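Local coordinates for Serine/threonine-protein kinase Tel1 (Chaetomium thermophilum, PDB 6SKY) that probably acts as a DNA-damage sensor, a serine/threonine kinase of the ATM subfamily that activates checkpoint signalling and phosphorylates histone H2A, at residues 2160-2165 and 2239-2244; 2186-2191 and 2207-2212; 2515-2520 and 2593-2598. One frame throughout, in Å; residues are numbered along the deposited sequence.

Contact 1: 2160-2165 and 2239-2244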
# COMPACT_ATOMS: atom_id res chain seq x y z
N VAL A 2160 -5.21 -33.49 -16.07
CA VAL A 2160 -3.99 -32.86 -16.55
C VAL A 2160 -4.20 -31.36 -16.72
O VAL A 2160 -3.28 -30.57 -16.49
CB VAL A 2160 -3.51 -33.54 -17.84
CG1 VAL A 2160 -3.80 -32.71 -19.05
CG2 VAL A 2160 -2.03 -33.80 -17.75
N GLN A 2161 -5.42 -30.94 -17.08
CA GLN A 2161 -5.70 -29.51 -17.14
C GLN A 2161 -5.60 -28.86 -15.77
O GLN A 2161 -5.04 -27.77 -15.62
CB GLN A 2161 -7.09 -29.29 -17.73
CG GLN A 2161 -7.49 -27.85 -17.79
CD GLN A 2161 -8.95 -27.69 -18.08
OE1 GLN A 2161 -9.69 -28.66 -18.11
NE2 GLN A 2161 -9.38 -26.46 -18.29
N ILE A 2162 -6.16 -29.52 -14.76
CA ILE A 2162 -6.09 -29.00 -13.40
C ILE A 2162 -4.64 -28.87 -12.95
O ILE A 2162 -4.25 -27.84 -12.38
CB ILE A 2162 -6.90 -29.91 -12.45
CG1 ILE A 2162 -8.38 -29.74 -12.73
CG2 ILE A 2162 -6.60 -29.58 -11.02
CD1 ILE A 2162 -9.22 -30.74 -12.05
N ARG A 2163 -3.84 -29.90 -13.19
CA ARG A 2163 -2.44 -29.84 -12.77
C ARG A 2163 -1.68 -28.73 -13.47
O ARG A 2163 -0.88 -28.02 -12.84
CB ARG A 2163 -1.77 -31.18 -13.01
CG ARG A 2163 -2.34 -32.30 -12.20
CD ARG A 2163 -1.25 -33.24 -11.82
NE ARG A 2163 -1.75 -34.43 -11.15
CZ ARG A 2163 -1.97 -35.59 -11.76
NH1 ARG A 2163 -2.43 -36.62 -11.07
NH2 ARG A 2163 -1.74 -35.71 -13.06
N GLY A 2164 -1.89 -28.56 -14.77
CA GLY A 2164 -1.24 -27.46 -15.47
C GLY A 2164 -1.63 -26.10 -14.92
O GLY A 2164 -0.80 -25.21 -14.79
N MET A 2165 -2.91 -25.94 -14.56
CA MET A 2165 -3.35 -24.68 -13.98
C MET A 2165 -2.70 -24.41 -12.63
O MET A 2165 -2.30 -23.28 -12.33
CB MET A 2165 -4.86 -24.67 -13.84
CG MET A 2165 -5.59 -24.18 -15.06
SD MET A 2165 -7.36 -24.46 -14.93
CE MET A 2165 -7.98 -22.97 -15.67
N GLN A 2239 -8.25 -38.39 -2.77
CA GLN A 2239 -8.13 -37.10 -3.44
C GLN A 2239 -7.06 -37.20 -4.51
O GLN A 2239 -5.89 -37.37 -4.18
CB GLN A 2239 -7.77 -36.02 -2.43
CG GLN A 2239 -8.27 -34.63 -2.76
CD GLN A 2239 -9.62 -34.35 -2.15
OE1 GLN A 2239 -10.13 -35.14 -1.38
NE2 GLN A 2239 -10.19 -33.21 -2.48
N SER A 2240 -7.46 -37.12 -5.77
CA SER A 2240 -6.48 -36.89 -6.82
C SER A 2240 -5.96 -35.46 -6.71
O SER A 2240 -6.62 -34.59 -6.13
CB SER A 2240 -7.09 -37.14 -8.19
OG SER A 2240 -8.47 -36.85 -8.18
N VAL A 2241 -4.78 -35.22 -7.27
CA VAL A 2241 -4.01 -34.03 -6.93
C VAL A 2241 -3.87 -34.01 -5.41
O VAL A 2241 -4.57 -33.25 -4.73
CB VAL A 2241 -4.66 -32.73 -7.43
CG1 VAL A 2241 -3.69 -31.59 -7.30
CG2 VAL A 2241 -5.09 -32.88 -8.86
N PRO A 2242 -3.00 -34.85 -4.84
CA PRO A 2242 -3.03 -35.10 -3.40
C PRO A 2242 -2.74 -33.85 -2.59
O PRO A 2242 -2.25 -32.83 -3.09
CB PRO A 2242 -1.94 -36.15 -3.19
CG PRO A 2242 -1.57 -36.62 -4.55
CD PRO A 2242 -1.84 -35.49 -5.47
N LEU A 2243 -3.04 -33.94 -1.30
CA LEU A 2243 -2.80 -32.85 -0.36
C LEU A 2243 -2.62 -33.48 1.01
O LEU A 2243 -3.54 -34.12 1.52
CB LEU A 2243 -3.97 -31.87 -0.36
CG LEU A 2243 -4.04 -30.90 0.81
CD1 LEU A 2243 -2.86 -29.96 0.79
CD2 LEU A 2243 -5.33 -30.14 0.76
N SER A 2244 -1.43 -33.32 1.58
CA SER A 2244 -1.16 -33.91 2.88
C SER A 2244 -1.79 -33.08 3.98
O SER A 2244 -1.94 -31.87 3.87
CB SER A 2244 0.35 -34.02 3.11
OG SER A 2244 1.00 -32.82 2.78

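Contact 2: 2186-2191 and 2207-2212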
# COMPACT_ATOMS: atom_id res chain seq x y z
N THR A 2186 -10.30 -18.42 -10.03
CA THR A 2186 -11.71 -18.39 -10.40
C THR A 2186 -12.03 -19.44 -11.45
O THR A 2186 -13.00 -20.19 -11.33
CB THR A 2186 -12.10 -17.01 -10.90
OG1 THR A 2186 -11.78 -16.03 -9.91
CG2 THR A 2186 -13.56 -16.96 -11.15
N ALA A 2187 -11.22 -19.49 -12.51
CA ALA A 2187 -11.44 -20.48 -13.56
C ALA A 2187 -11.29 -21.90 -13.05
O ALA A 2187 -11.91 -22.81 -13.60
CB ALA A 2187 -10.48 -20.22 -14.71
N LEU A 2188 -10.48 -22.12 -12.02
CA LEU A 2188 -10.35 -23.45 -11.44
C LEU A 2188 -11.57 -23.80 -10.60
O LEU A 2188 -12.06 -24.93 -10.65
CB LEU A 2188 -9.09 -23.55 -10.59
CG LEU A 2188 -7.79 -24.01 -11.22
CD1 LEU A 2188 -6.67 -23.70 -10.27
CD2 LEU A 2188 -7.84 -25.47 -11.51
N SER A 2189 -12.05 -22.85 -9.80
CA SER A 2189 -13.24 -23.10 -9.01
C SER A 2189 -14.45 -23.38 -9.88
O SER A 2189 -15.36 -24.10 -9.46
CB SER A 2189 -13.52 -21.92 -8.09
OG SER A 2189 -12.54 -21.81 -7.09
N ASP A 2190 -14.48 -22.83 -11.09
CA ASP A 2190 -15.60 -23.13 -11.97
C ASP A 2190 -15.55 -24.53 -12.56
O ASP A 2190 -16.53 -24.96 -13.17
CB ASP A 2190 -15.66 -22.11 -13.10
CG ASP A 2190 -16.15 -20.78 -12.63
OD1 ASP A 2190 -16.14 -20.55 -11.41
OD2 ASP A 2190 -16.56 -19.96 -13.47
N LEU A 2191 -14.45 -25.26 -12.39
CA LEU A 2191 -14.31 -26.60 -12.94
C LEU A 2191 -14.74 -27.69 -11.98
O LEU A 2191 -14.74 -28.86 -12.37
CB LEU A 2191 -12.86 -26.85 -13.34
CG LEU A 2191 -12.46 -26.72 -14.80
CD1 LEU A 2191 -13.14 -25.55 -15.45
CD2 LEU A 2191 -10.97 -26.55 -14.88
N LYS A 2207 -9.64 -25.50 -3.61
CA LYS A 2207 -9.98 -24.58 -2.53
C LYS A 2207 -8.73 -24.04 -1.85
O LYS A 2207 -8.73 -22.89 -1.40
CB LYS A 2207 -10.90 -25.27 -1.53
CG LYS A 2207 -12.30 -25.44 -2.06
CD LYS A 2207 -13.23 -26.03 -1.02
CE LYS A 2207 -12.81 -27.43 -0.64
NZ LYS A 2207 -13.71 -28.04 0.37
N MET A 2208 -7.65 -24.81 -1.81
CA MET A 2208 -6.41 -24.26 -1.29
C MET A 2208 -5.83 -23.21 -2.22
O MET A 2208 -5.24 -22.23 -1.75
CB MET A 2208 -5.40 -25.37 -1.06
CG MET A 2208 -4.05 -24.86 -0.64
SD MET A 2208 -3.10 -26.13 0.19
CE MET A 2208 -4.38 -26.77 1.25
N GLU A 2209 -5.99 -23.38 -3.53
CA GLU A 2209 -5.57 -22.32 -4.44
C GLU A 2209 -6.39 -21.06 -4.25
O GLU A 2209 -5.86 -19.94 -4.30
CB GLU A 2209 -5.66 -22.81 -5.88
CG GLU A 2209 -5.28 -21.77 -6.90
CD GLU A 2209 -3.99 -21.06 -6.56
OE1 GLU A 2209 -3.01 -21.75 -6.17
OE2 GLU A 2209 -3.94 -19.81 -6.67
N ALA A 2210 -7.70 -21.21 -4.02
CA ALA A 2210 -8.52 -20.04 -3.74
C ALA A 2210 -8.08 -19.33 -2.47
O ALA A 2210 -8.04 -18.10 -2.40
CB ALA A 2210 -9.98 -20.45 -3.65
N ALA A 2211 -7.76 -20.11 -1.43
CA ALA A 2211 -7.26 -19.51 -0.20
C ALA A 2211 -5.94 -18.79 -0.42
O ALA A 2211 -5.69 -17.75 0.19
CB ALA A 2211 -7.12 -20.58 0.88
N ASN A 2212 -5.08 -19.34 -1.27
CA ASN A 2212 -3.82 -18.66 -1.57
C ASN A 2212 -4.06 -17.33 -2.27
O ASN A 2212 -3.38 -16.34 -1.98
CB ASN A 2212 -2.94 -19.55 -2.43
CG ASN A 2212 -2.20 -20.57 -1.64
OD1 ASN A 2212 -1.84 -20.33 -0.50
ND2 ASN A 2212 -1.97 -21.73 -2.23

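Contact 3: 2515-2520 and 2593-2598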
# COMPACT_ATOMS: atom_id res chain seq x y z
N ARG A 2515 53.79 -24.60 4.93
CA ARG A 2515 55.09 -24.21 5.48
C ARG A 2515 55.92 -23.46 4.45
O ARG A 2515 56.50 -22.41 4.75
CB ARG A 2515 55.84 -25.43 5.99
CG ARG A 2515 55.19 -26.06 7.19
CD ARG A 2515 56.10 -27.05 7.86
NE ARG A 2515 55.51 -27.55 9.09
CZ ARG A 2515 55.52 -26.89 10.24
NH1 ARG A 2515 54.96 -27.41 11.31
NH2 ARG A 2515 56.10 -25.70 10.31
N VAL A 2516 55.96 -23.96 3.21
CA VAL A 2516 56.79 -23.26 2.23
C VAL A 2516 56.14 -21.97 1.76
O VAL A 2516 56.84 -20.99 1.47
CB VAL A 2516 57.16 -24.17 1.05
CG1 VAL A 2516 57.81 -25.43 1.56
CG2 VAL A 2516 55.96 -24.49 0.21
N TYR A 2517 54.80 -21.91 1.68
CA TYR A 2517 54.14 -20.65 1.34
C TYR A 2517 54.43 -19.58 2.38
O TYR A 2517 54.69 -18.43 2.04
CB TYR A 2517 52.64 -20.85 1.21
CG TYR A 2517 52.14 -21.03 -0.19
CD1 TYR A 2517 52.32 -20.05 -1.14
CD2 TYR A 2517 51.46 -22.17 -0.56
CE1 TYR A 2517 51.86 -20.21 -2.41
CE2 TYR A 2517 51.00 -22.33 -1.83
CZ TYR A 2517 51.20 -21.35 -2.75
OH TYR A 2517 50.74 -21.51 -4.02
N HIS A 2518 54.38 -19.95 3.66
CA HIS A 2518 54.66 -18.99 4.71
C HIS A 2518 56.12 -18.55 4.69
O HIS A 2518 56.43 -17.37 4.89
CB HIS A 2518 54.29 -19.59 6.06
CG HIS A 2518 54.66 -18.74 7.23
ND1 HIS A 2518 55.37 -19.23 8.30
CD2 HIS A 2518 54.43 -17.44 7.49
CE1 HIS A 2518 55.55 -18.26 9.18
NE2 HIS A 2518 54.99 -17.16 8.71
N ALA A 2519 57.04 -19.50 4.46
CA ALA A 2519 58.44 -19.13 4.37
C ALA A 2519 58.68 -18.16 3.22
O ALA A 2519 59.44 -17.20 3.35
CB ALA A 2519 59.31 -20.37 4.20
N LEU A 2520 58.03 -18.40 2.08
CA LEU A 2520 58.16 -17.48 0.96
C LEU A 2520 57.55 -16.13 1.27
O LEU A 2520 58.08 -15.09 0.86
CB LEU A 2520 57.51 -18.08 -0.28
CG LEU A 2520 57.54 -17.23 -1.54
CD1 LEU A 2520 58.92 -17.27 -2.16
CD2 LEU A 2520 56.52 -17.74 -2.51
N LYS A 2593 54.62 -10.53 -3.31
CA LYS A 2593 55.01 -11.16 -4.56
C LYS A 2593 53.81 -11.83 -5.21
O LYS A 2593 52.98 -12.43 -4.53
CB LYS A 2593 56.13 -12.18 -4.33
CG LYS A 2593 56.07 -12.89 -3.02
CD LYS A 2593 57.41 -13.50 -2.69
CE LYS A 2593 58.42 -12.43 -2.37
NZ LYS A 2593 58.16 -11.80 -1.06
N ILE A 2594 53.74 -11.73 -6.53
CA ILE A 2594 52.61 -12.23 -7.29
C ILE A 2594 53.08 -13.48 -8.02
O ILE A 2594 53.73 -13.40 -9.06
CB ILE A 2594 52.05 -11.18 -8.26
CG1 ILE A 2594 51.54 -9.96 -7.51
CG2 ILE A 2594 50.92 -11.76 -9.05
CD1 ILE A 2594 52.53 -8.85 -7.39
N LEU A 2595 52.73 -14.63 -7.48
CA LEU A 2595 53.05 -15.90 -8.11
C LEU A 2595 51.97 -16.28 -9.10
O LEU A 2595 50.83 -15.82 -9.02
CB LEU A 2595 53.17 -17.01 -7.06
CG LEU A 2595 54.51 -17.27 -6.39
CD1 LEU A 2595 55.06 -16.03 -5.75
CD2 LEU A 2595 54.30 -18.34 -5.37
N THR A 2596 52.33 -17.14 -10.04
CA THR A 2596 51.37 -17.72 -10.97
C THR A 2596 51.52 -19.23 -10.92
O THR A 2596 52.63 -19.75 -10.90
CB THR A 2596 51.59 -17.23 -12.40
OG1 THR A 2596 51.73 -15.81 -12.40
CG2 THR A 2596 50.42 -17.60 -13.27
N ALA A 2597 50.40 -19.94 -10.88
CA ALA A 2597 50.40 -21.39 -10.84
C ALA A 2597 49.61 -21.90 -12.03
O ALA A 2597 48.49 -21.46 -12.27
CB ALA A 2597 49.79 -21.90 -9.54
N ILE A 2598 50.21 -22.80 -12.79
CA ILE A 2598 49.53 -23.45 -13.90
C ILE A 2598 48.96 -24.75 -13.38
O ILE A 2598 49.69 -25.60 -12.87
CB ILE A 2598 50.47 -23.68 -15.09
CG1 ILE A 2598 50.82 -22.36 -15.77
CG2 ILE A 2598 49.82 -24.60 -16.09
CD1 ILE A 2598 52.01 -21.66 -15.18

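Contact 1: 2160-2165 and 2239-2244
Val2241 meets Ile2162 and Arg2163 with a single methyl group, CG2. The apolar part is the pairing of this methyl with the branch methyl of Ile2162: Val2241 CG2 lies 4.2 Å from Ile2162 CG2. In Ile2162 the CG1 arm lies beside the backbone N (chi1 -71°). That places its CG2 branch on the side of the incoming loop. Val2202 touches both Ile2162 and Val2241, so the two methyls belong to a small aliphatic cluster. Ala2205 of helix 2203-2217 adds to it beside Val2241.

The second kind of interaction is packing against a long polar side chain. Arg2163 does not start out facing the loop, but its far end bends closer. Arg2163 NE lies 4.3 Å from Val2241 CG2. The methyl approaches the guanidinium group obliquely. Arg2163 CG is about equally near, 4.4 Å from Val2241 CG2. Gln2106 and Leu2109 of helix 2102-2119 also touch the Arg2163 side chain.

Both segments belong to the FAT domain, part of the alpha solenoid. Residues 2160-2165 are an inner part of helix 2154-2174. Residues 2239-2244 have no regular structure; they link helix 2220-2232 to helix 2245-2259. The contact thus sets an interhelical connection against the side of an earlier helix.

No hydrogen bond joins the two segments. The backbones also stay apart, with Arg2163 CA and Val2241 CA, the closest such pair, separated by 7.4 Å. The helix keeps its own backbone bonds, for example Gly2164 N to Val2160 O. The loop has a polar hold of its own next to the valine: Ser2240 OG is hydrogen-bonded to Ser2201 O. At its other end Ser2244 takes the N-cap position of helix 2245-2259.

Contact 2: 2186-2191 and 2207-2212
Leu2188 lays one methyl, CD1, against the aliphatic part of Glu2209, with CD1 4.1 Å from Glu2209 CG. The two side chains lie nearly perpendicular to each other. Glu2209 has its CG anti to the backbone N (chi1 178°) and then bends at chi2 (48°). The methylene is thereby offered to the leucine, while the carboxylate goes to other partners. Its OE2 makes a salt bridge with Arg2173, and OE1 a weak hydrogen bond with Ser2169. The buried acid therefore has polar partners, and the nearby arginine would be expected to favour its charged form.

The contact joins helix 2178-2189 to helix 2203-2217 within the helical FAT domain. Helix 2154-2174 borders it as well: Met2165 and Leu2166 touch Leu2188.

A second, looser touch pairs Ser2189 with Ala2210. Ser2189 OG lies 4.5 Å from Ala2210 CB, and its hydrogen bond goes to Ser2185 O in its own helix. The backbones come nearest here, with Ser2189 CA 7.4 Å from Lys2207 CA. Around Thr2186 and Ala2187, helix 2178-2189 also packs on Ala1961 and Arg1968 of the second subunit.

Contact 3: 2515-2520 and 2593-2598
The ring of Tyr2517 meets Leu2595 obliquely, with Tyr2517 CE1 4.3 Å from Leu2595 CD2. It packs edge-to-face with Phe2546 of helix 2541-2552. Phe2579 and Leu2660 also touch the tyrosine, and its OH is hydrogen-bonded to Gln2607 OE1. The buried ring is thus fixed at its polar end as well as by packing.

Leu2520 and Leu2595 meet end to end through their methyls. Leu2520 CD2 is 3.7 Å from Leu2595 CD2 and 3.9 Å from Leu2595 CD1. Leu2520 holds its CG anti to the backbone N (chi1 179°), which extends the branch toward the strand.

Lys2593 passes Leu2520 with its aliphatic chain, Lys2593 CD lying 3.9 Å from Leu2520 CG. The chain then bends twice. Lys2593 NZ ends 3.8 Å from Leu2520 O, too far for a hydrogen bond. The ammonium instead bonds to Ala2591 O and makes a cation-pi contact with Tyr2529.

The short segments run roughly antiparallel, at 144°, with axes 11.9 Å apart. Lys2593 and Leu2595 both point to the helix. Strand 2593-2599 lies between strands 2576-2585 and 2604-2611, and the latter carries Leu2608 and Lys2610 of the nucleotide pocket. This is a helix packed on the antiparallel sheet of a PI3/PI4-type kinase N-lobe.

Overall arrangement
From the N terminus, helix 2154-2174 comes first and supplies one side of contact 1. The chain then turns into helix 2178-2189, and contact 2 closes a short loop when helix 2203-2217 returns. Contact 1 closes later, at 2239-2244, so its loop encloses that of contact 2. The two touch directly, through Met2165 with Leu2188 and Leu2243 with Met2208, and their centres are 12 Å apart. Contact 2 ties two FAT-domain helices, and contact 1 sets a later interhelical loop on the helix before them. Contact 3 follows in series and closes a separate loop between helix 2507-2522 and the kinase sheet. Its centre is about 60 Å from that of contact 1 and 64 Å from that of contact 2.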